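Local coordinates for protein 7,8-dihydro-6-hydroxymethylpterin pyrophosphokinase-dihydropteroate synthase (Plasmodium falciparum, PDB 6JWS) that probably makes the pterin pyrophosphate from hydroxymethyldihydropterin and ATP, then joins it to 4-aminobenzoate to give dihydropteroate, in the folate pathway of the malaria parasite, at residues L456-F459 against Q460-N464. The protein carries 1 engineered substitution. Sequence-based numbering, arbitrary orientation.
Sequences LQLF and QKEWN
L456-F459 runs straight into Q460-N464 as the last turns of helix 448-464, and four i to i+4 hydrogen bonds tie the two together. Q460 N donates to L456 O, K461 N to Q457 O, E462 N to L458 O and W463 N to F459 O; the L458 bond is the straightest, with an N-H...O angle of 173°. Q457 O has a second partner, a water 3.0 Å away that donates to it; the same water's contact with Q460 OE1 is suspiciously short at 2.5 Å, so a bridge to that carboxamide is doubtful in detail. With L458 CG anti to the backbone N (chi1 -177°), CD1 ends alongside E462 CG, 4.2 Å away. K461 runs obliquely across the same leucine, its NZ 3.9 Å from L458 CD1. E462 sets CG anti to its carbonyl carbon (chi1 -60°), which brings that CG to 3.3 Å from L458 O. F459 and W463, one turn apart, point the same way and touch lightly, F459 CZ to W463 CE3 at 4.2 Å. That aromatic side packs on helix 411-424, where F459 meets F419, M418 and I422 and W463 also rests on F419. N495 O accepts a hydrogen bond from Q460 NE2, and L456 touches L497 and V498. Helix 448-464 thus packs against helix 411-424 and the loop between helix 486-494 and strand 500-503, as an outer helix of the pterin-binding TIM barrel, linking strands 428-432 and 478-482 in sequence.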
loop_
_atom_site.group_PDB
_atom_site.type_symbol
_atom_site.label_atom_id
_atom_site.label_comp_id
_atom_site.label_asym_id
_atom_site.label_seq_id
_atom_site.Cartn_x
_atom_site.Cartn_y
_atom_site.Cartn_z
ATOM N N LEU B 456 -15.639 16.687 -30.731
ATOM C CA LEU B 456 -14.416 17.382 -30.357
ATOM C C LEU B 456 -14.483 18.842 -30.785
ATOM O O LEU B 456 -13.912 19.689 -30.090
ATOM C CB LEU B 456 -13.192 16.691 -30.965
ATOM C CG LEU B 456 -12.732 15.425 -30.242
ATOM C CD1 LEU B 456 -11.631 14.723 -31.019
ATOM C CD2 LEU B 456 -12.286 15.738 -28.822
ATOM N N GLN B 457 -15.129 19.093 -31.942
ATOM C CA GLN B 457 -15.332 20.430 -32.487
ATOM C C GLN B 457 -16.216 21.262 -31.551
ATOM O O GLN B 457 -15.881 22.396 -31.236
ATOM C CB GLN B 457 -15.928 20.354 -33.898
ATOM C CG GLN B 457 -14.881 20.300 -35.002
ATOM C CD GLN B 457 -15.398 19.794 -36.327
ATOM O OE1 GLN B 457 -16.495 19.240 -36.440
ATOM N NE2 GLN B 457 -14.576 19.952 -37.354
ATOM N N LEU B 458 -17.337 20.695 -31.098
ATOM C CA LEU B 458 -18.231 21.366 -30.165
ATOM C C LEU B 458 -17.515 21.625 -28.835
ATOM O O LEU B 458 -17.657 22.702 -28.250
ATOM C CB LEU B 458 -19.496 20.510 -29.999
ATOM C CG LEU B 458 -20.599 21.087 -29.102
ATOM C CD1 LEU B 458 -21.026 22.471 -29.566
ATOM C CD2 LEU B 458 -21.812 20.170 -29.049
ATOM N N PHE B 459 -16.708 20.655 -28.367
ATOM C CA PHE B 459 -15.988 20.861 -27.118
ATOM C C PHE B 459 -15.042 22.055 -27.228
ATOM O O PHE B 459 -14.970 22.875 -26.308
ATOM C CB PHE B 459 -15.216 19.616 -26.669
ATOM C CG PHE B 459 -14.410 19.879 -25.428
ATOM C CD1 PHE B 459 -15.019 19.887 -24.182
ATOM C CD2 PHE B 459 -13.058 20.175 -25.515
ATOM C CE1 PHE B 459 -14.281 20.162 -23.040
ATOM C CE2 PHE B 459 -12.326 20.456 -24.369
ATOM C CZ PHE B 459 -12.940 20.456 -23.135
ATOM N N GLN B 460 -14.297 22.121 -28.339
ATOM C CA GLN B 460 -13.336 23.187 -28.583
ATOM C C GLN B 460 -14.072 24.534 -28.531
ATOM O O GLN B 460 -13.620 25.471 -27.880
ATOM C CB GLN B 460 -12.597 22.895 -29.900
ATOM C CG GLN B 460 -11.637 23.978 -30.384
ATOM C CD GLN B 460 -11.132 23.798 -31.805
ATOM O OE1 GLN B 460 -11.902 23.668 -32.760
ATOM N NE2 GLN B 460 -9.814 23.816 -31.977
ATOM N N LYS B 461 -15.245 24.594 -29.178
ATOM C CA LYS B 461 -16.037 25.809 -29.283
ATOM C C LYS B 461 -16.518 26.251 -27.900
ATOM O O LYS B 461 -16.348 27.411 -27.536
ATOM C CB LYS B 461 -17.168 25.628 -30.304
ATOM C CG LYS B 461 -18.113 26.811 -30.464
ATOM C CD LYS B 461 -19.495 26.401 -30.953
ATOM C CE LYS B 461 -20.631 27.081 -30.207
ATOM N NZ LYS B 461 -21.857 26.245 -30.162
ATOM N N GLU B 462 -17.104 25.327 -27.130
ATOM C CA GLU B 462 -17.573 25.630 -25.784
ATOM C C GLU B 462 -16.411 26.040 -24.875
ATOM O O GLU B 462 -16.541 26.957 -24.064
ATOM C CB GLU B 462 -18.345 24.460 -25.174
ATOM C CG GLU B 462 -19.584 24.042 -25.950
ATOM C CD GLU B 462 -20.724 25.051 -26.058
ATOM O OE1 GLU B 462 -20.461 26.234 -26.388
ATOM O OE2 GLU B 462 -21.885 24.648 -25.830
ATOM N N TRP B 463 -15.267 25.357 -24.990
ATOM C CA TRP B 463 -14.152 25.711 -24.129
ATOM C C TRP B 463 -13.767 27.162 -24.378
ATOM O O TRP B 463 -13.485 27.894 -23.436
ATOM C CB TRP B 463 -12.930 24.792 -24.302
ATOM C CG TRP B 463 -11.856 25.163 -23.327
ATOM C CD1 TRP B 463 -10.768 25.953 -23.560
ATOM C CD2 TRP B 463 -11.834 24.856 -21.923
ATOM N NE1 TRP B 463 -10.046 26.122 -22.407
ATOM C CE2 TRP B 463 -10.681 25.464 -21.387
ATOM C CE3 TRP B 463 -12.658 24.103 -21.074
ATOM C CZ2 TRP B 463 -10.331 25.336 -20.047
ATOM C CZ3 TRP B 463 -12.316 23.977 -19.745
ATOM C CH2 TRP B 463 -11.163 24.587 -19.245
ATOM N N ASN B 464 -13.726 27.527 -25.664
ATOM C CA ASN B 464 -13.262 28.825 -26.122
ATOM C C ASN B 464 -14.222 29.923 -25.660
ATOM O O ASN B 464 -13.791 31.050 -25.431
ATOM C CB ASN B 464 -13.053 28.838 -27.638
ATOM C CG ASN B 464 -11.805 28.099 -28.081
ATOM O OD1 ASN B 464 -10.781 28.124 -27.400
ATOM N ND2 ASN B 464 -11.871 27.455 -29.235
HETATM O O HOH W 1 -14.344 24.314 -32.875
#